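Maltose/maltodextrin transport permease homologue (PDB 6FFL) binds maltotriose through its periplasmic-type solute-binding domain, which is fused to the transmembrane subunit MalF of a maltose/maltodextrin ABC transporter. Local coordinates at residues F159-P164 / K208-E213; W155-N160 / M230-D235. All blocks are in the same frame, centred on the assembly; numbering follows the deposited sequence.

Contact 1. Residues F159-P164 / K208-E213; sequences FNYTEP and KIIPKE. With GLC (alpha-D-glucopyranose), chain B; GLC (alpha-D-glucopyranose), chain C.
Tyr161 reaches across to residues 210-212. Its CG sits between the backbone N and the carbonyl carbon (chi1 61°); the ring lies across Ile210, its hydroxyl at Pro211. The hydroxyl donates a hydrogen bond of 2.6 Å from Tyr161 OH to Pro211 O, in the plane of that carbonyl, with a C=O...O angle of 148°. Lys212 O lies near the same hydroxyl, also close to the ring plane. One face of the ring takes Ile210 CD1 in a CH-pi contact, 4.0 Å from the Tyr161 centroid and displaced toward the CD2-CE2 rim. The other branch, Ile210 CG2, approaches the edge of the Phe159 ring at CE1 (4.3 Å), while Tyr161 CB lies over one face of that ring, toward its rim.

A type I turn from Asn160 to Glu163 carries the chain on to the sugar. There Glu163 OE2 accepts a very short bond from O6 of the chain B glucose (2.5 Å) and also forms a salt bridge with Arg355. A sugar-binding loop of the solute-binding domain, between strand 157-158 and helix 164-167, thus meets through Tyr161 the loop linking helices 191-205 and 216-224; Tyr161 also packs on Ile200 and on Leu362 of helix 346-362.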
loop_
_atom_site.group_PDB
_atom_site.type_symbol
_atom_site.label_atom_id
_atom_site.label_comp_id
_atom_site.label_asym_id
_atom_site.label_seq_id
_atom_site.Cartn_x
_atom_site.Cartn_y
_atom_site.Cartn_z
ATOM N N PHE A 159 -3.339 -4.648 -13.497
ATOM C CA PHE A 159 -3.269 -4.087 -12.152
ATOM C C PHE A 159 -4.682 -3.783 -11.681
ATOM O O PHE A 159 -5.649 -3.803 -12.453
ATOM C CB PHE A 159 -2.340 -2.858 -12.048
ATOM C CG PHE A 159 -2.769 -1.618 -12.812
ATOM C CD1 PHE A 159 -2.845 -1.602 -14.199
ATOM C CD2 PHE A 159 -2.961 -0.418 -12.123
ATOM C CE1 PHE A 159 -3.179 -0.438 -14.879
ATOM C CE2 PHE A 159 -3.294 0.758 -12.787
ATOM C CZ PHE A 159 -3.404 0.753 -14.177
ATOM N N ASN A 160 -4.786 -3.523 -10.377
ATOM C CA ASN A 160 -6.055 -3.271 -9.709
ATOM C C ASN A 160 -6.447 -1.814 -9.951
ATOM O O ASN A 160 -6.515 -0.992 -9.041
ATOM C CB ASN A 160 -5.927 -3.589 -8.222
ATOM C CG ASN A 160 -7.255 -3.541 -7.498
ATOM O OD1 ASN A 160 -8.318 -3.615 -8.121
ATOM N ND2 ASN A 160 -7.204 -3.404 -6.177
ATOM N N TYR A 161 -6.726 -1.507 -11.218
ATOM C CA TYR A 161 -6.847 -0.114 -11.636
ATOM C C TYR A 161 -8.147 0.556 -11.197
ATOM O O TYR A 161 -8.286 1.771 -11.385
ATOM C CB TYR A 161 -6.683 -0.014 -13.158
ATOM C CG TYR A 161 -7.704 -0.783 -13.974
ATOM C CD1 TYR A 161 -8.991 -0.289 -14.169
ATOM C CD2 TYR A 161 -7.368 -1.982 -14.589
ATOM C CE1 TYR A 161 -9.912 -0.979 -14.928
ATOM C CE2 TYR A 161 -8.287 -2.680 -15.349
ATOM C CZ TYR A 161 -9.548 -2.179 -15.521
ATOM O OH TYR A 161 -10.457 -2.875 -16.287
ATOM N N THR A 162 -9.100 -0.184 -10.627
ATOM C CA THR A 162 -10.279 0.456 -10.048
ATOM C C THR A 162 -9.997 1.078 -8.685
ATOM O O THR A 162 -10.739 1.972 -8.248
ATOM C CB THR A 162 -11.430 -0.542 -9.878
ATOM O OG1 THR A 162 -11.024 -1.598 -8.997
ATOM C CG2 THR A 162 -11.863 -1.136 -11.213
ATOM N N GLU A 163 -8.981 0.593 -8.004
ATOM C CA GLU A 163 -8.670 0.986 -6.633
ATOM C C GLU A 163 -7.878 2.286 -6.646
ATOM O O GLU A 163 -6.863 2.366 -7.323
ATOM C CB GLU A 163 -7.864 -0.126 -5.961
ATOM C CG GLU A 163 -7.585 0.074 -4.481
ATOM C CD GLU A 163 -8.830 0.064 -3.626
ATOM O OE1 GLU A 163 -9.790 -0.655 -3.976
ATOM O OE2 GLU A 163 -8.868 0.784 -2.596
ATOM N N PRO A 164 -8.304 3.319 -5.904
ATOM C CA PRO A 164 -7.656 4.632 -6.053
ATOM C C PRO A 164 -6.159 4.629 -5.792
ATOM O O PRO A 164 -5.421 5.380 -6.441
ATOM C CB PRO A 164 -8.403 5.505 -5.032
ATOM C CG PRO A 164 -9.724 4.872 -4.898
ATOM C CD PRO A 164 -9.519 3.385 -5.075
ATOM N N LYS A 208 -6.289 -1.415 -25.356
ATOM C CA LYS A 208 -6.745 -2.764 -25.008
ATOM C C LYS A 208 -5.582 -3.647 -24.559
ATOM O O LYS A 208 -5.428 -4.789 -24.998
ATOM C CB LYS A 208 -7.513 -3.410 -26.165
ATOM C CG LYS A 208 -8.572 -2.502 -26.803
ATOM C CD LYS A 208 -8.758 -2.872 -28.275
ATOM C CE LYS A 208 -10.182 -3.265 -28.577
ATOM N NZ LYS A 208 -11.132 -2.214 -28.139
ATOM N N ILE A 209 -4.770 -3.109 -23.653
ATOM C CA ILE A 209 -3.650 -3.854 -23.091
ATOM C C ILE A 209 -3.876 -4.264 -21.642
ATOM O O ILE A 209 -3.038 -4.997 -21.092
ATOM C CB ILE A 209 -2.320 -3.079 -23.231
ATOM C CG1 ILE A 209 -2.276 -1.851 -22.322
ATOM C CG2 ILE A 209 -2.110 -2.649 -24.678
ATOM C CD1 ILE A 209 -0.855 -1.311 -22.159
ATOM N N ILE A 210 -4.968 -3.828 -21.008
ATOM C CA ILE A 210 -5.341 -4.275 -19.664
ATOM C C ILE A 210 -6.732 -4.897 -19.740
ATOM O O ILE A 210 -7.536 -4.514 -20.604
ATOM C CB ILE A 210 -5.311 -3.121 -18.640
ATOM C CG1 ILE A 210 -6.357 -2.059 -18.989
ATOM C CG2 ILE A 210 -3.929 -2.499 -18.545
ATOM C CD1 ILE A 210 -6.427 -0.909 -17.981
ATOM N N PRO A 211 -7.062 -5.851 -18.874
ATOM C CA PRO A 211 -8.367 -6.518 -18.967
ATOM C C PRO A 211 -9.524 -5.589 -18.623
ATOM O O PRO A 211 -9.378 -4.606 -17.897
ATOM C CB PRO A 211 -8.261 -7.659 -17.950
ATOM C CG PRO A 211 -6.779 -7.801 -17.662
ATOM C CD PRO A 211 -6.208 -6.435 -17.828
ATOM N N LYS A 212 -10.704 -5.931 -19.158
ATOM C CA LYS A 212 -11.903 -5.150 -18.850
ATOM C C LYS A 212 -12.318 -5.302 -17.392
ATOM O O LYS A 212 -12.953 -4.400 -16.831
ATOM C CB LYS A 212 -13.053 -5.569 -19.766
ATOM C CG LYS A 212 -12.776 -5.364 -21.242
ATOM C CD LYS A 212 -12.964 -3.913 -21.668
ATOM C CE LYS A 212 -13.186 -3.822 -23.174
ATOM N NZ LYS A 212 -13.332 -2.423 -23.662
ATOM N N GLU A 213 -12.015 -6.444 -16.780
ATOM C CA GLU A 213 -12.279 -6.688 -15.365
ATOM C C GLU A 213 -10.990 -7.194 -14.743
ATOM O O GLU A 213 -10.436 -8.200 -15.194
ATOM C CB GLU A 213 -13.403 -7.710 -15.157
ATOM C CG GLU A 213 -14.583 -7.576 -16.116
ATOM C CD GLU A 213 -15.555 -6.490 -15.698
ATOM O OE1 GLU A 213 -15.411 -5.964 -14.575
ATOM O OE2 GLU A 213 -16.465 -6.166 -16.492
HETATM C C1 GLC B . -4.349 2.585 0.438
HETATM C C2 GLC B . -4.673 3.282 1.761
HETATM C C3 GLC B . -6.140 3.029 2.124
HETATM C C4 GLC B . -7.043 3.496 0.996
HETATM C C5 GLC B . -6.643 2.810 -0.318
HETATM C C6 GLC B . -7.400 3.430 -1.488
HETATM O O2 GLC B . -3.798 2.826 2.812
HETATM O O3 GLC B . -6.484 3.752 3.327
HETATM O O4 GLC B . -8.404 3.170 1.321
HETATM O O5 GLC B . -5.254 3.054 -0.566
HETATM O O6 GLC B . -7.259 2.650 -2.694
HETATM C C1 GLC C . -2.011 -2.045 -0.255
HETATM C C2 GLC C . -1.424 -0.897 0.556
HETATM C C3 GLC C . -2.492 -0.001 1.165
HETATM C C4 GLC C . -3.440 0.428 0.051
HETATM C C5 GLC C . -4.023 -0.813 -0.620
HETATM C C6 GLC C . -4.991 -0.430 -1.746
HETATM O O2 GLC C . -0.590 -1.464 1.583
HETATM O O3 GLC C . -1.851 1.152 1.738
HETATM O O4 GLC C . -4.508 1.183 0.602
HETATM O O5 GLC C . -2.951 -1.548 -1.199
HETATM O O6 GLC C . -5.792 -1.573 -2.118
#

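Contact 2. Residues W155-N160 / M230-D235; sequences WGLVFN and MLINGD
Leu157 and Val158 pair in parallel with Met230 and Leu231, the touching parts running 18° apart. Val158 bonds to the two residues flanking its partner Leu231, as in a parallel pair: its N donates to Met230 O (3.0 Å), and its O accepts from Ile232 N (3.1 Å), both with N-H...O angles of 152°. A weak bond from Met230 N to Gly156 O precedes them, where the first segment turns a corner. CA-H...O contacts from Leu157 to Met230 O and from Leu231 to Val158 O fill in the pairing. Beyond it the chains diverge, and a water bridges them, accepting from Asn160 N and donating to Ile232 O.

Phe159 and Ile232 lie side by side and point the same way, with Phe159 CB 3.6 Å from Ile232 CB. Ile232 CG1 is anti to the carbonyl carbon, and the extended chain continues to CD1, which stands over the centre of the Phe159 ring, 4.0 Å from the centroid and only 4° off the normal. On the sheet face of Leu157 and Met230, Leu157 CD1 rests on Met230 CB (3.8 Å). The Met230 chain bends at chi3, and its CE lies 3.5 Å from Gly156 O. On the opposite face, Val158 CG2 meets Leu231 CD1 at 3.9 Å.

This is the edge pairing of one lobe's four-stranded mixed sheet, in keeping with the alpha/beta periplasmic binding protein fold: 228-234 lies between outermost strand 157-158 and antiparallel strand 116-121. Helix 216-224 packs against the Val158-Leu231 face, and Phe166 of helix 164-167 touches Phe159.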
loop_
_atom_site.group_PDB
_atom_site.type_symbol
_atom_site.label_atom_id
_atom_site.label_comp_id
_atom_site.label_asym_id
_atom_site.label_seq_id
_atom_site.Cartn_x
_atom_site.Cartn_y
_atom_site.Cartn_z
ATOM N N TRP A 155 -2.072 -11.030 -21.173
ATOM C CA TRP A 155 -2.283 -9.593 -21.148
ATOM C C TRP A 155 -0.951 -8.867 -21.107
ATOM O O TRP A 155 0.003 -9.333 -20.478
ATOM C CB TRP A 155 -3.128 -9.186 -19.937
ATOM C CG TRP A 155 -4.542 -9.561 -20.143
ATOM C CD1 TRP A 155 -5.182 -10.660 -19.663
ATOM C CD2 TRP A 155 -5.492 -8.857 -20.938
ATOM N NE1 TRP A 155 -6.480 -10.673 -20.097
ATOM C CE2 TRP A 155 -6.694 -9.574 -20.885
ATOM C CE3 TRP A 155 -5.437 -7.679 -21.694
ATOM C CZ2 TRP A 155 -7.844 -9.152 -21.549
ATOM C CZ3 TRP A 155 -6.575 -7.261 -22.352
ATOM C CH2 TRP A 155 -7.762 -7.995 -22.277
ATOM N N GLY A 156 -0.882 -7.726 -21.788
ATOM C CA GLY A 156 0.327 -6.930 -21.715
ATOM C C GLY A 156 0.543 -6.361 -20.325
ATOM O O GLY A 156 1.675 -6.311 -19.831
ATOM N N LEU A 157 -0.536 -5.941 -19.670
ATOM C CA LEU A 157 -0.431 -5.251 -18.391
ATOM C C LEU A 157 -1.657 -5.565 -17.549
ATOM O O LEU A 157 -2.779 -5.525 -18.054
ATOM C CB LEU A 157 -0.327 -3.731 -18.593
ATOM C CG LEU A 157 -0.365 -2.847 -17.341
ATOM C CD1 LEU A 157 0.841 -3.128 -16.449
ATOM C CD2 LEU A 157 -0.397 -1.368 -17.741
ATOM N N VAL A 158 -1.447 -5.843 -16.260
ATOM C CA VAL A 158 -2.551 -6.017 -15.318
ATOM C C VAL A 158 -2.275 -5.190 -14.077
ATOM O O VAL A 158 -1.120 -5.059 -13.645
ATOM C CB VAL A 158 -2.773 -7.496 -14.917
ATOM C CG1 VAL A 158 -3.200 -8.338 -16.137
ATOM C CG2 VAL A 158 -1.514 -8.080 -14.254
ATOM N N PHE A 159 -3.339 -4.648 -13.497
ATOM C CA PHE A 159 -3.269 -4.087 -12.152
ATOM C C PHE A 159 -4.682 -3.783 -11.681
ATOM O O PHE A 159 -5.649 -3.803 -12.453
ATOM C CB PHE A 159 -2.340 -2.858 -12.048
ATOM C CG PHE A 159 -2.769 -1.618 -12.812
ATOM C CD1 PHE A 159 -2.845 -1.602 -14.199
ATOM C CD2 PHE A 159 -2.961 -0.418 -12.123
ATOM C CE1 PHE A 159 -3.179 -0.438 -14.879
ATOM C CE2 PHE A 159 -3.294 0.758 -12.787
ATOM C CZ PHE A 159 -3.404 0.753 -14.177
ATOM N N ASN A 160 -4.786 -3.523 -10.377
ATOM C CA ASN A 160 -6.055 -3.271 -9.709
ATOM C C ASN A 160 -6.447 -1.814 -9.951
ATOM O O ASN A 160 -6.515 -0.992 -9.041
ATOM C CB ASN A 160 -5.927 -3.589 -8.222
ATOM C CG ASN A 160 -7.255 -3.541 -7.498
ATOM O OD1 ASN A 160 -8.318 -3.615 -8.121
ATOM N ND2 ASN A 160 -7.204 -3.404 -6.177
ATOM N N MET A 230 3.388 -7.637 -17.695
ATOM C CA MET A 230 3.673 -6.539 -16.791
ATOM C C MET A 230 2.565 -6.418 -15.758
ATOM O O MET A 230 1.417 -6.783 -16.008
ATOM C CB MET A 230 3.823 -5.212 -17.551
ATOM C CG MET A 230 5.085 -5.169 -18.374
ATOM S SD MET A 230 5.276 -3.708 -19.387
ATOM C CE MET A 230 4.102 -4.014 -20.714
ATOM N N LEU A 231 2.937 -5.907 -14.592
ATOM C CA LEU A 231 2.028 -5.741 -13.466
ATOM C C LEU A 231 2.360 -4.425 -12.783
ATOM O O LEU A 231 3.516 -3.998 -12.782
ATOM C CB LEU A 231 2.176 -6.924 -12.490
ATOM C CG LEU A 231 1.703 -6.772 -11.043
ATOM C CD1 LEU A 231 0.190 -6.890 -11.012
ATOM C CD2 LEU A 231 2.328 -7.832 -10.176
ATOM N N ILE A 232 1.353 -3.762 -12.210
ATOM C CA ILE A 232 1.623 -2.690 -11.258
ATOM C C ILE A 232 1.177 -3.186 -9.889
ATOM O O ILE A 232 0.013 -3.558 -9.702
ATOM C CB ILE A 232 0.937 -1.369 -11.642
ATOM C CG1 ILE A 232 1.569 -0.829 -12.929
ATOM C CG2 ILE A 232 1.125 -0.326 -10.503
ATOM C CD1 ILE A 232 0.867 0.412 -13.493
ATOM N N ASN A 233 2.113 -3.226 -8.943
ATOM C CA ASN A 233 1.812 -3.723 -7.608
ATOM C C ASN A 233 2.872 -3.181 -6.659
ATOM O O ASN A 233 3.841 -2.537 -7.075
ATOM C CB ASN A 233 1.758 -5.263 -7.589
ATOM C CG ASN A 233 0.844 -5.817 -6.504
ATOM O OD1 ASN A 233 0.370 -5.079 -5.630
ATOM N ND2 ASN A 233 0.576 -7.123 -6.562
ATOM N N GLY A 234 2.673 -3.443 -5.364
ATOM C CA GLY A 234 3.496 -2.846 -4.334
ATOM C C GLY A 234 4.562 -3.801 -3.799
ATOM O O GLY A 234 4.594 -4.983 -4.121
ATOM N N ASP A 235 5.451 -3.255 -2.965
ATOM C CA ASP A 235 6.545 -4.080 -2.451
ATOM C C ASP A 235 6.049 -5.198 -1.530
ATOM O O ASP A 235 6.775 -6.176 -1.320
ATOM C CB ASP A 235 7.611 -3.203 -1.763
ATOM C CG ASP A 235 7.125 -2.548 -0.454
ATOM O OD1 ASP A 235 5.902 -2.380 -0.249
ATOM O OD2 ASP A 235 7.999 -2.195 0.370
HETATM O O HOH W 1 -2.460 -4.859 -8.984
#

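How the contacts relate
Contacts 1 and 2 start from the same stretch of chain, share Phe159 and Asn160, and have centres about 9 Å apart. Leu157, paired with Met230 in contact 2, also faces the loop of contact 1: its N lies 3.0 Å from Ile209 O, a probable hydrogen bond, and its O is 3.3 Å from Ile210 CG2. Trp155 CZ3 packs at 3.4 Å from Ile210 O. The sheet edge is thus tied to loop 208-213 as well as to strand 228-234. Toward the maltotriose, contact 1 supplies Glu163 and Pro164 of the pocket, whereas in contact 2 the Leu231 side chain stays about 10 Å from a bound glucose.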